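Local coordinates for putative pachytene checkpoint protein 2 (Caenorhabditis elegans, PDB 4XGU), which is an AAA+ ATPase that binds and hydrolyses ATP, acts as a protein remodeler and probably plays a key role in chromosome recombination during meiosis, at residues 14-19 with 96-101; 249-254 with 295-300; 322-327 with 375-380. All blocks are in the same frame, centred on the assembly; numbering follows the deposited sequence.

Contact 1 (14-19 with 96-101)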
loop_
_atom_site.group_PDB
_atom_site.type_symbol
_atom_site.label_atom_id
_atom_site.label_comp_id
_atom_site.label_asym_id
_atom_site.label_seq_id
_atom_site.Cartn_x
_atom_site.Cartn_y
_atom_site.Cartn_z
ATOM N N GLU B 14 -1.424 -55.412 10.142
ATOM C CA GLU B 14 -0.607 -54.804 11.179
ATOM C C GLU B 14 -0.913 -55.486 12.501
ATOM O O GLU B 14 -2.073 -55.602 12.887
ATOM C CB GLU B 14 -0.872 -53.301 11.274
ATOM C CG GLU B 14 -0.758 -52.571 9.945
ATOM C CD GLU B 14 -1.314 -51.158 9.998
ATOM O OE1 GLU B 14 -1.615 -50.679 11.113
ATOM O OE2 GLU B 14 -1.452 -50.529 8.925
ATOM N N ILE B 15 0.125 -55.950 13.185
ATOM C CA ILE B 15 -0.058 -56.662 14.441
ATOM C C ILE B 15 0.773 -56.041 15.554
ATOM O O ILE B 15 1.998 -55.974 15.462
ATOM C CB ILE B 15 0.321 -58.146 14.299
ATOM C CG1 ILE B 15 -0.544 -58.818 13.231
ATOM C CG2 ILE B 15 0.180 -58.865 15.631
ATOM C CD1 ILE B 15 -0.175 -60.265 12.972
ATOM N N ARG B 16 0.103 -55.584 16.606
ATOM C CA ARG B 16 0.793 -55.018 17.758
ATOM C C ARG B 16 1.102 -56.093 18.794
ATOM O O ARG B 16 0.190 -56.693 19.367
ATOM C CB ARG B 16 -0.044 -53.908 18.399
ATOM C CG ARG B 16 0.680 -53.159 19.507
ATOM C CD ARG B 16 -0.277 -52.698 20.590
ATOM N NE ARG B 16 -1.415 -51.961 20.051
ATOM C CZ ARG B 16 -2.445 -51.552 20.783
ATOM N NH1 ARG B 16 -2.475 -51.808 22.085
ATOM N NH2 ARG B 16 -3.444 -50.890 20.220
ATOM N N ILE B 17 2.387 -56.336 19.034
ATOM C CA ILE B 17 2.804 -57.273 20.074
ATOM C C ILE B 17 3.081 -56.565 21.395
ATOM O O ILE B 17 3.101 -55.335 21.462
ATOM C CB ILE B 17 4.066 -58.052 19.670
ATOM C CG1 ILE B 17 5.105 -57.101 19.075
ATOM C CG2 ILE B 17 3.721 -59.159 18.690
ATOM C CD1 ILE B 17 6.356 -57.794 18.595
ATOM N N CYS B 18 3.292 -57.351 22.444
ATOM C CA CYS B 18 3.632 -56.805 23.751
ATOM C C CYS B 18 5.061 -56.284 23.756
ATOM O O CYS B 18 5.884 -56.709 22.946
ATOM C CB CYS B 18 3.458 -57.860 24.847
ATOM S SG CYS B 18 1.947 -57.684 25.827
ATOM N N GLN B 19 5.354 -55.366 24.671
ATOM C CA GLN B 19 6.720 -54.895 24.853
ATOM C C GLN B 19 7.577 -56.041 25.370
ATOM O O GLN B 19 8.714 -56.219 24.932
ATOM C CB GLN B 19 6.784 -53.705 25.814
ATOM C CG GLN B 19 6.328 -52.376 25.221
ATOM C CD GLN B 19 4.817 -52.240 25.165
ATOM O OE1 GLN B 19 4.085 -53.023 25.774
ATOM N NE2 GLN B 19 4.342 -51.239 24.432
ATOM N N HIS B 96 3.000 -56.727 9.007
ATOM C CA HIS B 96 4.006 -56.063 9.824
ATOM C C HIS B 96 3.685 -56.144 11.303
ATOM O O HIS B 96 2.556 -55.899 11.734
ATOM C CB HIS B 96 4.155 -54.604 9.411
ATOM C CG HIS B 96 4.287 -54.409 7.935
ATOM N ND1 HIS B 96 3.209 -54.118 7.127
ATOM C CD2 HIS B 96 5.365 -54.474 7.118
ATOM C CE1 HIS B 96 3.620 -54.007 5.875
ATOM N NE2 HIS B 96 4.922 -54.218 5.843
ATOM N N VAL B 97 4.702 -56.482 12.077
ATOM C CA VAL B 97 4.557 -56.615 13.507
ATOM C C VAL B 97 5.274 -55.438 14.170
ATOM O O VAL B 97 6.352 -55.038 13.731
ATOM C CB VAL B 97 5.120 -57.954 13.976
ATOM C CG1 VAL B 97 4.694 -58.251 15.397
ATOM C CG2 VAL B 97 4.651 -59.101 13.033
ATOM N N TYR B 98 4.663 -54.873 15.206
ATOM C CA TYR B 98 5.170 -53.638 15.795
ATOM C C TYR B 98 4.820 -53.515 17.274
ATOM O O TYR B 98 3.907 -54.176 17.765
ATOM C CB TYR B 98 4.621 -52.428 15.038
ATOM C CG TYR B 98 3.135 -52.215 15.238
ATOM C CD1 TYR B 98 2.200 -52.971 14.538
ATOM C CD2 TYR B 98 2.665 -51.256 16.119
ATOM C CE1 TYR B 98 0.838 -52.779 14.717
ATOM C CE2 TYR B 98 1.308 -51.056 16.308
ATOM C CZ TYR B 98 0.398 -51.821 15.605
ATOM O OH TYR B 98 -0.951 -51.621 15.793
ATOM N N LYS B 99 5.556 -52.660 17.976
ATOM C CA LYS B 99 5.227 -52.286 19.347
ATOM C C LYS B 99 5.281 -50.761 19.430
ATOM O O LYS B 99 6.242 -50.157 18.964
ATOM C CB LYS B 99 6.194 -52.942 20.341
ATOM C CG LYS B 99 7.666 -52.669 20.055
ATOM C CD LYS B 99 8.563 -53.231 21.142
ATOM C CE LYS B 99 8.360 -54.726 21.300
ATOM N NZ LYS B 99 9.208 -55.283 22.384
ATOM N N LEU B 100 4.250 -50.135 19.989
ATOM C CA LEU B 100 4.171 -48.677 20.022
ATOM C C LEU B 100 4.964 -48.089 21.168
ATOM O O LEU B 100 5.000 -48.662 22.256
ATOM C CB LEU B 100 2.716 -48.211 20.128
ATOM C CG LEU B 100 1.640 -49.062 20.799
ATOM C CD1 LEU B 100 1.704 -49.072 22.342
ATOM C CD2 LEU B 100 0.296 -48.637 20.264
ATOM N N HIS B 101 5.579 -46.935 20.927
ATOM C CA HIS B 101 6.328 -46.260 21.972
ATOM C C HIS B 101 5.373 -45.421 22.806
ATOM O O HIS B 101 4.450 -44.807 22.267
ATOM C CB HIS B 101 7.433 -45.381 21.380
ATOM C CG HIS B 101 7.998 -45.898 20.092
ATOM N ND1 HIS B 101 9.129 -46.684 20.032
ATOM C CD2 HIS B 101 7.587 -45.734 18.814
ATOM C CE1 HIS B 101 9.385 -46.987 18.771
ATOM N NE2 HIS B 101 8.465 -46.422 18.012
#
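R16 lies across Y98, its CB over one face of the phenol ring: CB is 4.0 Å from the centroid of the Y98 ring and 29° off the ring normal, a CH-pi contact. Y98 chi1 of 69° sets CG between the backbone N and the carbonyl carbon. Y98 CE1 comes 3.9 Å from E14 CB. The guanidinium does not stack on this ring, the two planes being 63° apart; L100 CD2 instead lies over one guanidinium face, 3.7 Å from R16 NE, while D133 takes R16 NH2 in a salt bridge. An alanine in place of Y98 would probably leave the aliphatic part of R16 without its aromatic backing and open a gap beside E14. The backbones run parallel in register, I15 opposite V97, with I15 N bonded to H96 O at 2.8 Å and Y98 N to I15 O at 2.9 Å. Beside V97, which shares its sheet face with I15, I17 CG2 comes 3.6 Å from V97 CG1, those side chains crossing at about a right angle. Past the strands, K99 NZ bonds Q19 O at 2.8 Å and also F21 O. Within the Pch2 N-terminal domain, strand 12-16 is central between 68-72 and 95-98, and helix 30-41 covers I15 and I17; helix 185-199 of the AAA+ region packs on E14, H96 and Y98 through I198, so the N-terminal sheet rests on the ATPase module.

Contact 2 (249-254 with 295-300)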
loop_
_atom_site.group_PDB
_atom_site.type_symbol
_atom_site.label_atom_id
_atom_site.label_comp_id
_atom_site.label_asym_id
_atom_site.label_seq_id
_atom_site.Cartn_x
_atom_site.Cartn_y
_atom_site.Cartn_z
ATOM N N VAL B 249 6.494 -34.397 8.653
ATOM C CA VAL B 249 6.319 -33.023 9.095
ATOM C C VAL B 249 4.878 -32.583 8.908
ATOM O O VAL B 249 4.393 -32.467 7.784
ATOM C CB VAL B 249 7.249 -32.063 8.344
ATOM C CG1 VAL B 249 6.988 -30.632 8.780
ATOM C CG2 VAL B 249 8.702 -32.443 8.583
ATOM N N LEU B 250 4.193 -32.352 10.022
ATOM C CA LEU B 250 2.822 -31.868 9.986
ATOM C C LEU B 250 2.784 -30.366 10.246
ATOM O O LEU B 250 3.442 -29.869 11.160
ATOM C CB LEU B 250 1.961 -32.607 11.011
ATOM C CG LEU B 250 0.520 -32.113 11.146
ATOM C CD1 LEU B 250 -0.215 -32.260 9.825
ATOM C CD2 LEU B 250 -0.208 -32.856 12.251
ATOM N N ILE B 251 2.019 -29.649 9.431
ATOM C CA ILE B 251 1.877 -28.206 9.579
ATOM C C ILE B 251 0.398 -27.824 9.652
ATOM O O ILE B 251 -0.347 -28.000 8.688
ATOM C CB ILE B 251 2.561 -27.460 8.419
ATOM C CG1 ILE B 251 4.053 -27.801 8.382
ATOM C CG2 ILE B 251 2.362 -25.960 8.555
ATOM C CD1 ILE B 251 4.739 -27.428 7.093
ATOM N N ASP B 252 -0.020 -27.307 10.802
ATOM C CA ASP B 252 -1.421 -26.973 11.036
ATOM C C ASP B 252 -1.704 -25.494 10.799
ATOM O O ASP B 252 -0.814 -24.659 10.959
ATOM C CB ASP B 252 -1.825 -27.357 12.460
ATOM C CG ASP B 252 -1.594 -28.825 12.756
ATOM O OD1 ASP B 252 -1.932 -29.666 11.896
ATOM O OD2 ASP B 252 -1.070 -29.140 13.846
ATOM N N GLU B 253 -2.949 -25.186 10.432
ATOM C CA GLU B 253 -3.387 -23.814 10.171
ATOM C C GLU B 253 -2.418 -23.068 9.263
ATOM O O GLU B 253 -1.960 -21.977 9.600
ATOM C CB GLU B 253 -3.557 -23.045 11.483
ATOM C CG GLU B 253 -4.829 -23.374 12.240
ATOM C CD GLU B 253 -5.593 -22.129 12.659
ATOM O OE1 GLU B 253 -4.970 -21.049 12.756
ATOM O OE2 GLU B 253 -6.820 -22.230 12.881
ATOM N N VAL B 254 -2.111 -23.666 8.116
ATOM C CA VAL B 254 -1.071 -23.161 7.225
ATOM C C VAL B 254 -1.274 -21.697 6.839
ATOM O O VAL B 254 -0.317 -20.927 6.759
ATOM C CB VAL B 254 -0.987 -24.005 5.938
ATOM C CG1 VAL B 254 0.081 -23.462 5.014
ATOM C CG2 VAL B 254 -0.694 -25.452 6.279
ATOM N N ILE B 295 6.105 -34.489 4.099
ATOM C CA ILE B 295 5.516 -33.337 4.775
ATOM C C ILE B 295 4.016 -33.221 4.496
ATOM O O ILE B 295 3.569 -33.328 3.353
ATOM C CB ILE B 295 6.234 -32.030 4.377
ATOM C CG1 ILE B 295 6.192 -31.818 2.869
ATOM C CG2 ILE B 295 7.687 -32.075 4.814
ATOM C CD1 ILE B 295 7.117 -30.718 2.391
ATOM N N LEU B 296 3.244 -33.022 5.559
ATOM C CA LEU B 296 1.790 -32.965 5.455
ATOM C C LEU B 296 1.258 -31.625 5.950
ATOM O O LEU B 296 1.639 -31.156 7.021
ATOM C CB LEU B 296 1.144 -34.106 6.247
ATOM C CG LEU B 296 1.541 -35.548 5.917
ATOM C CD1 LEU B 296 2.748 -35.997 6.727
ATOM C CD2 LEU B 296 0.366 -36.477 6.148
ATOM N N CYS B 297 0.373 -31.018 5.169
ATOM C CA CYS B 297 -0.183 -29.713 5.510
ATOM C C CYS B 297 -1.706 -29.755 5.607
ATOM O O CYS B 297 -2.363 -30.514 4.895
ATOM C CB CYS B 297 0.243 -28.671 4.474
ATOM S SG CYS B 297 2.030 -28.522 4.257
ATOM N N THR B 298 -2.260 -28.935 6.491
ATOM C CA THR B 298 -3.706 -28.805 6.600
ATOM C C THR B 298 -4.096 -27.331 6.624
ATOM O O THR B 298 -3.442 -26.522 7.276
ATOM C CB THR B 298 -4.253 -29.519 7.857
ATOM O OG1 THR B 298 -5.623 -29.153 8.061
ATOM C CG2 THR B 298 -3.454 -29.134 9.086
ATOM N N SER B 299 -5.151 -26.983 5.896
ATOM C CA SER B 299 -5.628 -25.604 5.857
ATOM C C SER B 299 -7.095 -25.518 6.280
ATOM O O SER B 299 -7.975 -26.051 5.607
ATOM C CB SER B 299 -5.445 -25.014 4.459
ATOM O OG SER B 299 -5.824 -23.650 4.425
ATOM N N ASN B 300 -7.349 -24.846 7.398
ATOM C CA ASN B 300 -8.700 -24.759 7.946
ATOM C C ASN B 300 -9.598 -23.827 7.139
ATOM O O ASN B 300 -10.821 -23.862 7.272
ATOM C CB ASN B 300 -8.653 -24.302 9.406
ATOM C CG ASN B 300 -8.160 -25.390 10.341
ATOM O OD1 ASN B 300 -8.345 -26.580 10.081
ATOM N ND2 ASN B 300 -7.533 -24.988 11.440
#
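V249 packs beside I295, the two side chains pointing the same way with V249 CB 3.6 Å from I295 CG2, and its carbonyl accepts the amide of L296. L250 faces the other side of the sheet, and its CD1 lies 3.5 Å from L296 O. That same L296 O receives I251 N at 2.9 Å, and I251 O in turn takes T298 N, while I251 CD1 rests 4.1 Å from C297 SG. These parallel bonds join neighbouring strands, 245-251 and 293-299, of the RecA-like AAA+ core, where the hydrophobic strand followed by D252 and E253 fits a Walker B motif and N300 the position of a sensor 1 residue. At D252 the strand has ended, and OD1 lies against the T298 CG2 methyl. E253 then reaches across to the tip of N300: OE2 is met on its anti side by N300 ND2 at 3.2 Å, in a bond moderately bent at 154°. The acceptor lies in the N300 amide plane, 3° out of it, with carboxylate and amide planes 73° apart. The other end of that amide, N300 OD1, bonds K185 of the predicted ATP site, and N300 also touches the bound ADP. V254, next in the chain, gives its N to T298 O at 3.3 Å and lays CG2 3.8 Å from C297 CB.

Contact 3 (322-327 with 375-380)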
loop_
_atom_site.group_PDB
_atom_site.type_symbol
_atom_site.label_atom_id
_atom_site.label_comp_id
_atom_site.label_asym_id
_atom_site.label_seq_id
_atom_site.Cartn_x
_atom_site.Cartn_y
_atom_site.Cartn_z
ATOM N N PRO B 322 -19.279 -33.617 7.385
ATOM C CA PRO B 322 -19.891 -34.932 7.163
ATOM C C PRO B 322 -21.306 -34.840 6.600
ATOM O O PRO B 322 -22.065 -33.952 6.984
ATOM C CB PRO B 322 -19.902 -35.554 8.564
ATOM C CG PRO B 322 -19.847 -34.391 9.499
ATOM C CD PRO B 322 -18.992 -33.375 8.809
ATOM N N SER B 323 -21.645 -35.746 5.688
ATOM C CA SER B 323 -22.985 -35.803 5.114
ATOM C C SER B 323 -23.966 -36.458 6.081
ATOM O O SER B 323 -23.587 -36.851 7.185
ATOM C CB SER B 323 -22.967 -36.564 3.787
ATOM O OG SER B 323 -22.402 -37.855 3.949
ATOM N N ASP B 324 -25.223 -36.578 5.662
ATOM C CA ASP B 324 -26.269 -37.142 6.514
ATOM C C ASP B 324 -25.966 -38.579 6.933
ATOM O O ASP B 324 -26.219 -38.966 8.073
ATOM C CB ASP B 324 -27.624 -37.082 5.804
ATOM C CG ASP B 324 -28.108 -35.662 5.595
ATOM O OD1 ASP B 324 -27.265 -34.782 5.321
ATOM O OD2 ASP B 324 -29.330 -35.425 5.709
ATOM N N PHE B 325 -25.423 -39.365 6.009
ATOM C CA PHE B 325 -25.037 -40.740 6.310
ATOM C C PHE B 325 -23.863 -40.781 7.282
ATOM O O PHE B 325 -23.818 -41.624 8.178
ATOM C CB PHE B 325 -24.680 -41.494 5.028
ATOM C CG PHE B 325 -23.971 -42.800 5.268
ATOM C CD1 PHE B 325 -24.688 -43.959 5.495
ATOM C CD2 PHE B 325 -22.585 -42.868 5.261
ATOM C CE1 PHE B 325 -24.039 -45.157 5.715
ATOM C CE2 PHE B 325 -21.931 -44.066 5.481
ATOM C CZ PHE B 325 -22.658 -45.211 5.708
ATOM N N ALA B 326 -22.907 -39.879 7.090
ATOM C CA ALA B 326 -21.726 -39.833 7.940
ATOM C C ALA B 326 -22.085 -39.354 9.344
ATOM O O ALA B 326 -21.545 -39.851 10.334
ATOM C CB ALA B 326 -20.665 -38.936 7.327
ATOM N N ARG B 327 -22.999 -38.390 9.422
ATOM C CA ARG B 327 -23.456 -37.875 10.709
ATOM C C ARG B 327 -24.067 -38.987 11.551
ATOM O O ARG B 327 -23.780 -39.099 12.742
ATOM C CB ARG B 327 -24.469 -36.747 10.518
ATOM C CG ARG B 327 -23.854 -35.381 10.273
ATOM C CD ARG B 327 -24.928 -34.351 9.958
ATOM N NE ARG B 327 -25.371 -34.414 8.566
ATOM C CZ ARG B 327 -25.064 -33.507 7.645
ATOM N NH1 ARG B 327 -24.323 -32.455 7.972
ATOM N NH2 ARG B 327 -25.503 -33.642 6.400
ATOM N N ILE B 375 -32.443 -37.623 13.534
ATOM C CA ILE B 375 -31.623 -36.712 14.323
ATOM C C ILE B 375 -30.472 -36.185 13.477
ATOM O O ILE B 375 -30.148 -34.997 13.519
ATOM C CB ILE B 375 -31.067 -37.397 15.588
ATOM C CG1 ILE B 375 -32.212 -37.822 16.509
ATOM C CG2 ILE B 375 -30.111 -36.473 16.328
ATOM C CD1 ILE B 375 -31.747 -38.468 17.793
ATOM N N ALA B 376 -29.866 -37.078 12.698
ATOM C CA ALA B 376 -28.785 -36.706 11.794
ATOM C C ALA B 376 -29.257 -35.671 10.776
ATOM O O ALA B 376 -28.481 -34.818 10.341
ATOM C CB ALA B 376 -28.240 -37.937 11.089
ATOM N N GLN B 377 -30.532 -35.752 10.404
ATOM C CA GLN B 377 -31.134 -34.777 9.500
ATOM C C GLN B 377 -31.276 -33.415 10.173
ATOM O O GLN B 377 -31.233 -32.379 9.512
ATOM C CB GLN B 377 -32.502 -35.258 9.013
ATOM C CG GLN B 377 -32.459 -36.168 7.796
ATOM C CD GLN B 377 -33.844 -36.464 7.252
ATOM O OE1 GLN B 377 -34.836 -36.394 7.978
ATOM N NE2 GLN B 377 -33.918 -36.787 5.967
ATOM N N GLU B 378 -31.449 -33.423 11.493
ATOM C CA GLU B 378 -31.601 -32.183 12.241
ATOM C C GLU B 378 -30.246 -31.569 12.570
ATOM O O GLU B 378 -30.164 -30.401 12.941
ATOM C CB GLU B 378 -32.393 -32.416 13.533
ATOM C CG GLU B 378 -33.705 -33.182 13.373
ATOM C CD GLU B 378 -34.795 -32.384 12.678
ATOM O OE1 GLU B 378 -34.526 -31.251 12.224
ATOM O OE2 GLU B 378 -35.933 -32.892 12.584
ATOM N N ALA B 379 -29.186 -32.357 12.425
ATOM C CA ALA B 379 -27.844 -31.919 12.801
ATOM C C ALA B 379 -26.992 -31.565 11.589
ATOM O O ALA B 379 -25.802 -31.870 11.555
ATOM C CB ALA B 379 -27.154 -32.997 13.623
ATOM N N ARG B 380 -27.598 -30.910 10.605
ATOM C CA ARG B 380 -26.909 -30.611 9.355
ATOM C C ARG B 380 -25.802 -29.569 9.512
ATOM O O ARG B 380 -24.762 -29.659 8.859
ATOM C CB ARG B 380 -27.915 -30.152 8.298
ATOM C CG ARG B 380 -28.738 -31.290 7.720
ATOM C CD ARG B 380 -29.636 -30.832 6.583
ATOM N NE ARG B 380 -30.148 -31.970 5.821
ATOM C CZ ARG B 380 -31.342 -32.007 5.240
ATOM N NH1 ARG B 380 -32.162 -30.968 5.336
ATOM N NH2 ARG B 380 -31.720 -33.086 4.569
#
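R327 is sandwiched by backbone: R380 CA lies 3.4 Å above one face of its guanidinium, offset toward the rim, and P322 C covers the opposite face over the centre. Despite this closeness, no hydrogen bond spans the two segments. R327 NH1 comes 3.0 Å from R380 O, but the angle is too poor for a bond, and A376 O and A379 O approach the guanidinium obliquely. The R327 chain is bent at chi3 (-80°), which turns NE to within 3.6 Å of A376 O; before the bend, CD sits 3.1 Å from A379 O. Nearer the backbone, R327 CB meets A376 CB at 4.0 Å, an apolar touch where the helices 324-340 and 367-378 come together.

D324 links the two arginines. Its OD1 pairs with R327 NH2 in a salt bridge modelled too short, and NH2 also crowds the D324 backbone N, another donor, so the placement of this guanidinium is doubtful in detail. Its OD2 faces R380 NH2 at 3.5 Å, a long salt bridge, with the carboxylate and guanidinium planes 46° apart; it approaches the R380 guanidinium at the edge, near its plane. Q377 CG comes 3.8 Å from D324 OD2. R380 is exposed and also touches a crystal neighbour, so its pose may partly reflect packing.

Both segments belong to the AAA+ lid region, and helix 405-420 lies against I375 and A379. S323 is the N-cap of helix 324-340, placing the D324 carboxylate in the first turn, where the helix end would probably favour its negative charge. The R327 guanidinium lies close to the carbonyl oxygens of A376, A379 and R380 without bonding them, so any attraction is probably only electrostatic. The contact thus appears to combine close packing with a weak charge network, in which D324 probably offsets the repulsion between R327 and R380.

How the contacts relate
From the N terminus, contact 1 closes first, bringing 96-101 back beside 14-19 and completing the sheet of the N-terminal domain. The chain then enters the AAA+ core, where contact 2 pairs 249-254 with 295-300 around an intervening 40 residues. Contact 3 comes last, joining 322-327 to 375-380 in the lid. The three loops follow in series; none nests within or crosses another. Nor do the contacts touch: the centres of contacts 1 and 3 are about 36 Å apart, on opposite sides of the chain's centre, and the nearest atoms of contacts 2 and 3 are about 13 Å apart. Bound ADP touches contact 2 and lies about 9 Å from the side chain of R327 in contact 3.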